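Local coordinates for protein shikimate 5-dehydrogenase (Thermus thermophilus, PDB 2D5C) that catalyses the reversible NADPH-linked reduction of 3-dehydroshikimate to shikimate, the fourth step of the chorismate pathway that leads to the aromatic amino acids, at residues 2-8 / 54-60; 107-113 / 223-227; 172-178 / 199-205. All blocks are in the same frame, centred on the assembly; numbering follows the deposited sequence.

Interaction 1. Residues 2-8 / 54-60. With SKM ((3R,4S,5R)-3,4,5-trihydroxycyclohex-1-ene-1-carboxylic acid), chain E.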
# COMPACT_ATOMS: atom_id res chain seq x y z
N LEU A 2 -13.02 -2.92 5.29
CA LEU A 2 -12.24 -3.26 4.12
C LEU A 2 -13.11 -3.67 2.93
O LEU A 2 -13.92 -4.58 3.04
CB LEU A 2 -11.27 -4.39 4.48
CG LEU A 2 -10.25 -4.01 5.56
CD1 LEU A 2 -9.65 -5.25 6.20
CD2 LEU A 2 -9.17 -3.14 4.92
N ARG A 3 -12.92 -3.00 1.79
CA ARG A 3 -13.68 -3.30 0.59
C ARG A 3 -12.73 -3.87 -0.46
O ARG A 3 -11.84 -3.16 -0.95
CB ARG A 3 -14.35 -2.04 0.03
CG ARG A 3 -15.40 -1.42 0.95
CD ARG A 3 -16.39 -2.46 1.43
NE ARG A 3 -17.36 -1.91 2.37
CZ ARG A 3 -18.06 -2.65 3.23
NH1 ARG A 3 -17.88 -3.96 3.27
NH2 ARG A 3 -18.93 -2.07 4.04
N PHE A 4 -12.91 -5.14 -0.79
CA PHE A 4 -12.08 -5.82 -1.78
C PHE A 4 -12.92 -6.37 -2.92
O PHE A 4 -14.15 -6.40 -2.84
CB PHE A 4 -11.33 -6.99 -1.12
CG PHE A 4 -10.41 -6.58 -0.01
CD1 PHE A 4 -10.57 -7.10 1.27
CD2 PHE A 4 -9.37 -5.69 -0.25
CE1 PHE A 4 -9.71 -6.74 2.30
CE2 PHE A 4 -8.49 -5.33 0.77
CZ PHE A 4 -8.66 -5.86 2.06
N ALA A 5 -12.26 -6.81 -3.99
CA ALA A 5 -12.97 -7.37 -5.13
C ALA A 5 -12.02 -8.05 -6.09
O ALA A 5 -10.82 -7.79 -6.09
CB ALA A 5 -13.75 -6.27 -5.86
N VAL A 6 -12.56 -8.96 -6.90
CA VAL A 6 -11.79 -9.63 -7.94
C VAL A 6 -12.42 -9.11 -9.22
O VAL A 6 -13.64 -9.20 -9.40
CB VAL A 6 -11.89 -11.18 -7.88
CG1 VAL A 6 -13.35 -11.64 -8.03
CG2 VAL A 6 -11.04 -11.79 -9.00
N LEU A 7 -11.61 -8.51 -10.08
CA LEU A 7 -12.09 -7.95 -11.34
C LEU A 7 -11.67 -8.85 -12.50
O LEU A 7 -10.54 -9.33 -12.55
CB LEU A 7 -11.51 -6.55 -11.56
CG LEU A 7 -11.68 -5.53 -10.43
CD1 LEU A 7 -10.98 -4.24 -10.80
CD2 LEU A 7 -13.16 -5.29 -10.16
N GLY A 8 -12.59 -9.07 -13.44
CA GLY A 8 -12.27 -9.92 -14.57
C GLY A 8 -13.49 -10.31 -15.37
O GLY A 8 -14.56 -9.72 -15.24
N PHE A 54 -12.23 1.09 -3.14
CA PHE A 54 -11.69 -0.21 -2.74
C PHE A 54 -10.29 -0.10 -2.18
O PHE A 54 -9.49 0.69 -2.66
CB PHE A 54 -11.66 -1.19 -3.92
CG PHE A 54 -13.02 -1.61 -4.39
CD1 PHE A 54 -13.84 -0.71 -5.05
CD2 PHE A 54 -13.49 -2.90 -4.13
CE1 PHE A 54 -15.13 -1.09 -5.46
CE2 PHE A 54 -14.77 -3.29 -4.53
CZ PHE A 54 -15.59 -2.38 -5.19
N ARG A 55 -10.00 -0.90 -1.15
CA ARG A 55 -8.66 -0.89 -0.56
C ARG A 55 -7.72 -1.68 -1.46
O ARG A 55 -6.53 -1.40 -1.54
CB ARG A 55 -8.68 -1.54 0.83
CG ARG A 55 -7.30 -1.90 1.37
CD ARG A 55 -6.44 -0.66 1.65
NE ARG A 55 -5.24 -1.03 2.39
CZ ARG A 55 -4.35 -0.16 2.85
NH1 ARG A 55 -4.52 1.14 2.65
NH2 ARG A 55 -3.28 -0.59 3.51
N GLY A 56 -8.27 -2.69 -2.13
CA GLY A 56 -7.48 -3.51 -3.03
C GLY A 56 -8.35 -4.42 -3.85
O GLY A 56 -9.51 -4.67 -3.52
N VAL A 57 -7.80 -4.91 -4.96
CA VAL A 57 -8.54 -5.82 -5.81
C VAL A 57 -7.57 -6.79 -6.42
O VAL A 57 -6.38 -6.51 -6.54
CB VAL A 57 -9.28 -5.11 -6.99
CG1 VAL A 57 -10.30 -4.13 -6.47
CG2 VAL A 57 -8.25 -4.41 -7.90
N ASN A 58 -8.09 -7.97 -6.77
CA ASN A 58 -7.31 -8.98 -7.46
C ASN A 58 -7.75 -8.81 -8.91
O ASN A 58 -8.87 -8.35 -9.17
CB ASN A 58 -7.65 -10.38 -6.96
CG ASN A 58 -6.89 -10.75 -5.70
OD1 ASN A 58 -7.47 -11.27 -4.74
ND2 ASN A 58 -5.59 -10.48 -5.70
N LEU A 59 -6.86 -9.14 -9.85
CA LEU A 59 -7.19 -9.03 -11.26
C LEU A 59 -7.04 -10.40 -11.88
O LEU A 59 -6.11 -11.13 -11.56
CB LEU A 59 -6.24 -8.06 -11.98
CG LEU A 59 -6.18 -6.60 -11.55
CD1 LEU A 59 -5.24 -5.86 -12.49
CD2 LEU A 59 -7.57 -5.97 -11.59
N THR A 60 -7.97 -10.74 -12.76
CA THR A 60 -7.93 -12.03 -13.44
C THR A 60 -8.15 -11.75 -14.94
O THR A 60 -8.23 -10.58 -15.33
CB THR A 60 -9.03 -12.98 -12.87
OG1 THR A 60 -8.65 -14.35 -13.10
CG2 THR A 60 -10.38 -12.71 -13.51
O12 SKM E . -4.16 -14.33 -9.64
C8 SKM E . -5.43 -14.86 -9.23
C6 SKM E . -6.41 -13.69 -8.94
O7 SKM E . -5.86 -12.88 -7.90
C5 SKM E . -7.80 -14.22 -8.49
C4 SKM E . -8.25 -15.47 -9.25
C1 SKM E . -9.65 -15.93 -9.06
O2 SKM E . -10.47 -15.24 -8.24
O3 SKM E . -10.06 -16.92 -9.64
C10 SKM E . -7.45 -16.16 -10.07
C9 SKM E . -6.01 -15.78 -10.35
O11 SKM E . -5.95 -15.09 -11.61

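Interaction 2. Residues 107-113 / 223-227. With SO4 (sulfate ion), chain D.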
# COMPACT_ATOMS: atom_id res chain seq x y z
N ALA A 107 2.97 -22.80 -2.51
CA ALA A 107 2.08 -23.94 -2.76
C ALA A 107 2.88 -25.21 -3.02
O ALA A 107 2.53 -26.29 -2.53
CB ALA A 107 1.15 -23.65 -3.94
N LEU A 108 3.96 -25.10 -3.79
CA LEU A 108 4.80 -26.26 -4.08
C LEU A 108 5.33 -26.87 -2.78
O LEU A 108 5.28 -28.08 -2.60
CB LEU A 108 6.00 -25.89 -4.96
CG LEU A 108 5.86 -25.69 -6.46
CD1 LEU A 108 7.26 -25.72 -7.08
CD2 LEU A 108 5.01 -26.81 -7.08
N LYS A 109 5.84 -26.03 -1.89
CA LYS A 109 6.36 -26.55 -0.62
C LYS A 109 5.24 -27.21 0.19
O LYS A 109 5.45 -28.26 0.79
CB LYS A 109 6.99 -25.43 0.20
CG LYS A 109 8.20 -24.80 -0.46
CD LYS A 109 8.86 -23.79 0.47
CE LYS A 109 10.08 -23.17 -0.18
NZ LYS A 109 10.77 -22.23 0.75
N ALA A 110 4.07 -26.59 0.19
CA ALA A 110 2.92 -27.12 0.91
C ALA A 110 2.48 -28.47 0.36
O ALA A 110 1.83 -29.25 1.06
CB ALA A 110 1.77 -26.13 0.85
N GLY A 111 2.84 -28.76 -0.89
CA GLY A 111 2.44 -30.01 -1.50
C GLY A 111 3.52 -31.07 -1.55
O GLY A 111 3.31 -32.15 -2.12
N GLY A 112 4.68 -30.78 -0.97
CA GLY A 112 5.77 -31.74 -0.99
C GLY A 112 6.32 -31.96 -2.38
O GLY A 112 6.92 -33.00 -2.67
N ILE A 113 6.11 -30.99 -3.26
CA ILE A 113 6.61 -31.10 -4.62
C ILE A 113 8.07 -30.67 -4.58
O ILE A 113 8.38 -29.52 -4.27
CB ILE A 113 5.84 -30.18 -5.58
CG1 ILE A 113 4.33 -30.42 -5.43
CG2 ILE A 113 6.29 -30.42 -7.01
CD1 ILE A 113 3.87 -31.79 -5.89
N LEU A 223 3.07 -39.85 -11.76
CA LEU A 223 3.65 -38.57 -11.37
C LEU A 223 2.98 -38.07 -10.11
O LEU A 223 1.80 -38.34 -9.87
CB LEU A 223 3.47 -37.51 -12.47
CG LEU A 223 3.97 -37.82 -13.88
CD1 LEU A 223 3.79 -36.57 -14.74
CD2 LEU A 223 5.42 -38.24 -13.87
N LYS A 224 3.72 -37.33 -9.29
CA LYS A 224 3.17 -36.76 -8.07
C LYS A 224 2.38 -35.54 -8.58
O LYS A 224 2.85 -34.85 -9.48
CB LYS A 224 4.30 -36.31 -7.14
CG LYS A 224 3.83 -35.92 -5.75
CD LYS A 224 5.00 -35.47 -4.88
CE LYS A 224 4.54 -35.10 -3.48
NZ LYS A 224 3.89 -36.25 -2.78
N VAL A 225 1.20 -35.28 -8.02
CA VAL A 225 0.41 -34.15 -8.52
C VAL A 225 -0.12 -33.18 -7.48
O VAL A 225 -0.24 -33.50 -6.30
CB VAL A 225 -0.83 -34.64 -9.34
CG1 VAL A 225 -0.39 -35.46 -10.54
CG2 VAL A 225 -1.78 -35.43 -8.45
N GLN A 226 -0.44 -31.98 -7.94
CA GLN A 226 -1.03 -30.95 -7.09
C GLN A 226 -2.06 -30.18 -7.89
O GLN A 226 -1.81 -29.81 -9.04
CB GLN A 226 0.03 -29.98 -6.57
CG GLN A 226 -0.56 -28.95 -5.60
CD GLN A 226 0.48 -28.02 -5.03
OE1 GLN A 226 1.10 -27.24 -5.75
NE2 GLN A 226 0.68 -28.09 -3.71
N THR A 227 -3.23 -29.96 -7.30
CA THR A 227 -4.30 -29.23 -7.98
C THR A 227 -3.97 -27.74 -7.93
O THR A 227 -2.95 -27.35 -7.37
CB THR A 227 -5.66 -29.42 -7.30
OG1 THR A 227 -5.63 -28.81 -6.01
CG2 THR A 227 -5.99 -30.92 -7.16
S SO4 D . -4.17 -31.18 -3.55
O1 SO4 D . -5.35 -30.06 -3.52
O2 SO4 D . -3.47 -31.03 -2.29
O3 SO4 D . -4.69 -32.38 -3.70
O4 SO4 D . -3.31 -30.73 -4.62

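Interaction 3. Residues 172-178 / 199-205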
# COMPACT_ATOMS: atom_id res chain seq x y z
N ALA A 172 11.00 -33.64 -18.83
CA ALA A 172 10.85 -32.72 -17.70
C ALA A 172 10.60 -33.52 -16.43
O ALA A 172 10.09 -34.64 -16.50
CB ALA A 172 9.69 -31.77 -17.95
N ARG A 173 10.95 -32.94 -15.29
CA ARG A 173 10.73 -33.58 -13.99
C ARG A 173 9.57 -32.91 -13.28
O ARG A 173 8.96 -33.49 -12.37
CB ARG A 173 11.99 -33.51 -13.12
CG ARG A 173 13.00 -34.56 -13.51
CD ARG A 173 12.46 -35.97 -13.23
NE ARG A 173 13.03 -36.97 -14.13
CZ ARG A 173 12.49 -37.33 -15.29
NH1 ARG A 173 11.36 -36.78 -15.71
NH2 ARG A 173 13.10 -38.23 -16.05
N LEU A 174 9.26 -31.68 -13.68
CA LEU A 174 8.15 -30.94 -13.11
C LEU A 174 7.42 -30.34 -14.31
O LEU A 174 8.02 -29.64 -15.12
CB LEU A 174 8.64 -29.81 -12.21
CG LEU A 174 7.53 -28.89 -11.68
CD1 LEU A 174 6.52 -29.70 -10.88
CD2 LEU A 174 8.15 -27.79 -10.84
N LEU A 175 6.13 -30.63 -14.42
CA LEU A 175 5.35 -30.13 -15.54
C LEU A 175 4.22 -29.27 -14.96
O LEU A 175 3.48 -29.73 -14.09
CB LEU A 175 4.78 -31.32 -16.32
CG LEU A 175 3.96 -31.10 -17.58
CD1 LEU A 175 4.77 -30.31 -18.62
CD2 LEU A 175 3.57 -32.47 -18.12
N VAL A 176 4.08 -28.04 -15.44
CA VAL A 176 3.04 -27.16 -14.93
C VAL A 176 2.12 -26.69 -16.05
O VAL A 176 2.58 -26.14 -17.05
CB VAL A 176 3.65 -25.89 -14.25
CG1 VAL A 176 2.54 -25.00 -13.72
CG2 VAL A 176 4.58 -26.29 -13.12
N ASN A 177 0.82 -26.93 -15.90
CA ASN A 177 -0.08 -26.43 -16.93
C ASN A 177 -0.51 -25.02 -16.59
O ASN A 177 -1.23 -24.81 -15.62
CB ASN A 177 -1.34 -27.29 -17.07
CG ASN A 177 -2.33 -26.67 -18.05
OD1 ASN A 177 -1.94 -26.18 -19.11
ND2 ASN A 177 -3.61 -26.70 -17.70
N ALA A 178 -0.05 -24.07 -17.40
CA ALA A 178 -0.40 -22.66 -17.23
C ALA A 178 -1.17 -22.20 -18.46
O ALA A 178 -1.20 -21.01 -18.78
CB ALA A 178 0.88 -21.82 -17.03
N GLU A 199 8.25 -40.17 -14.86
CA GLU A 199 8.54 -39.87 -13.46
C GLU A 199 8.64 -38.37 -13.20
O GLU A 199 9.04 -37.61 -14.08
CB GLU A 199 9.84 -40.54 -13.01
CG GLU A 199 11.10 -39.83 -13.49
CD GLU A 199 12.35 -40.28 -12.74
OE1 GLU A 199 12.96 -41.29 -13.14
OE2 GLU A 199 12.72 -39.62 -11.74
N GLY A 200 8.28 -37.95 -12.00
CA GLY A 200 8.33 -36.55 -11.65
C GLY A 200 7.05 -36.05 -11.02
O GLY A 200 6.35 -36.80 -10.33
N ALA A 201 6.73 -34.77 -11.25
CA ALA A 201 5.53 -34.16 -10.69
C ALA A 201 4.81 -33.25 -11.70
O ALA A 201 5.40 -32.80 -12.69
CB ALA A 201 5.89 -33.35 -9.43
N ALA A 202 3.52 -33.01 -11.46
CA ALA A 202 2.72 -32.16 -12.33
C ALA A 202 1.80 -31.28 -11.50
O ALA A 202 1.26 -31.70 -10.47
CB ALA A 202 1.89 -33.01 -13.29
N VAL A 203 1.63 -30.03 -11.94
CA VAL A 203 0.78 -29.08 -11.25
C VAL A 203 -0.11 -28.41 -12.28
O VAL A 203 0.35 -28.08 -13.37
CB VAL A 203 1.62 -27.99 -10.54
CG1 VAL A 203 0.70 -27.02 -9.81
CG2 VAL A 203 2.61 -28.65 -9.57
N ASP A 204 -1.40 -28.26 -11.96
CA ASP A 204 -2.33 -27.63 -12.90
C ASP A 204 -2.91 -26.38 -12.24
O ASP A 204 -3.41 -26.45 -11.12
CB ASP A 204 -3.46 -28.60 -13.29
CG ASP A 204 -4.19 -28.19 -14.57
OD1 ASP A 204 -4.12 -27.00 -14.94
OD2 ASP A 204 -4.86 -29.05 -15.22
N LEU A 205 -2.84 -25.24 -12.93
CA LEU A 205 -3.39 -24.00 -12.40
C LEU A 205 -4.91 -23.98 -12.60
O LEU A 205 -5.61 -23.25 -11.90
CB LEU A 205 -2.76 -22.78 -13.10
CG LEU A 205 -1.24 -22.67 -13.08
CD1 LEU A 205 -0.81 -21.24 -13.45
CD2 LEU A 205 -0.73 -23.02 -11.71

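Interaction 1. Residues 2-8 / 54-60
The shikimate pocket of the substrate-binding domain opens at the C-terminal ends of two neighbouring parallel strands, 2-8 and 56-59, in a mixed sheet. Their axes come within 4.5 Å at 24°. Three consecutive hydrogen bonds run toward the ligand: N58 N to A5 O (2.8 Å), L7 N to N58 O (2.9 Å) and T60 N to L7 O (2.9 Å). At the far end, R55 N reaches R3 O at 2.9 Å. On the face bearing A5, L7, V57 and L59, contacts are apolar: L7 CD1 meets V57 CG2 at 4.0 Å and L59 CD2 at 3.9 Å; the ring of F54, from the loop before the strand, closes on A5 (F54 CE2 to A5 CB 3.4 Å). The other face carries F4, V6 and N58, covered in part by helix 229-244, with the F4 ring stacked on W243. V6 and N58 line the pocket, and the side-chain amide of N58 is held by Y33 and N85. S14, S16, K64, N85, D100 and Q235 also hydrogen-bond shikimate. G8 has no room for a side chain, since T60 CG2 packs 3.5 Å from its CA, while T60 OG1 hydrogen-bonds the shikimate hydroxyl O11 at 3.2 Å.

Interaction 2. Residues 107-113 / 223-227
Q226, which gives up more surface here than any other residue, extends from strand 224-226 toward the last turn of helix 100-110. Its chi1 and chi2 are both t, so the chain is stretched out and Q226 NE2 donates an almost straight hydrogen bond to A107 O (2.8 Å, 175°). Q226 NE2 then passes 3.4 Å from G111 CA, a spot where a beta carbon would clash. K224, two residues earlier and on the same side of the strand, lays its aliphatic chain over the end of the helix: K224 CE is 3.5 Å from G111 O and 3.3 Å from G112 O, and K224 CD is 4.0 Å from I113 CD1. I113 fills the space between the two, its CD1 4.3 Å from Q226 CB, and also packs on A201 of the adjoining strand. G112, at positive phi, closes the helix with I113 N bonded to L108 O at 3.1 Å, a Schellman motif packed against the edge strand of a Rossmann-type parallel sheet.

Interaction 3. Residues 172-178 / 199-205
The apolar centre of the contact between parallel strands 174-177 and 201-204, in the sheet of the NADP-binding domain, is on the face bearing L174, V176, A201 and V203. L174 CD1 touches A201 CB at 4.0 Å and V203 CG2 at 4.3 Å, while V176 CG2 is 4.3 Å from V203 CB. Helix 126-137 covers this face through L135 and V131. L175 and A202, with N177 and D204 further along, belong to the opposite face, where helix 213-220 packs. Between the faces the backbones pair regularly: A201 N to R173 O (2.8 Å), L175 N to A201 O (2.9 Å), V203 N to L175 O (2.9 Å), N177 N to V203 O (2.8 Å) and L205 N to N177 O (3.2 Å). Beyond the strands, L205 CD1 rests on A178 CB at 4.0 Å; L205 binds NADP(+) and packs against A127 of that site.

Polar groups mark both ends. At the C-terminal one, N177 ND2 donates to D204 OD1 at 2.8 Å, while N177 OD1 is bonded to T179 and D204 OD2 to T212. At the other, E199 CG lies over one face of the R173 guanidinium, and R173 NE is 3.6 Å from E199 OE2. This salt bridge rests on charge alone, the oxygen lying well out of the guanidinium plane. G200 CA approaches R173 O at 3.2 Å, with backbone angles that call for glycine. The chemistry implies an apolar interior held by backbone hydrogen bonds, with a directional amide-carboxylate bond at the cofactor end and a looser ion pair at the partly exposed end.

In the fold
Interactions 2 and 3 both reach one parallel sheet, in which strand 201-204 lies between 174-177 and 224-226. Their centres are 9 Å apart, and they meet where K224 O faces A202 N at 2.8 Å and K224 N faces G200 O at 2.9 Å, both probable hydrogen bonds. Interaction 1 belongs to the other sheet, across the chain's centre, with its own centre 28 Å from that of interaction 2 and 29 Å from that of interaction 3. Shikimate lies in the cleft between: V6, N58, L59 and T60 line its pocket directly, whereas the side chain of L205, on the cofactor side, is about 8 Å away and that of A107 about 12 Å.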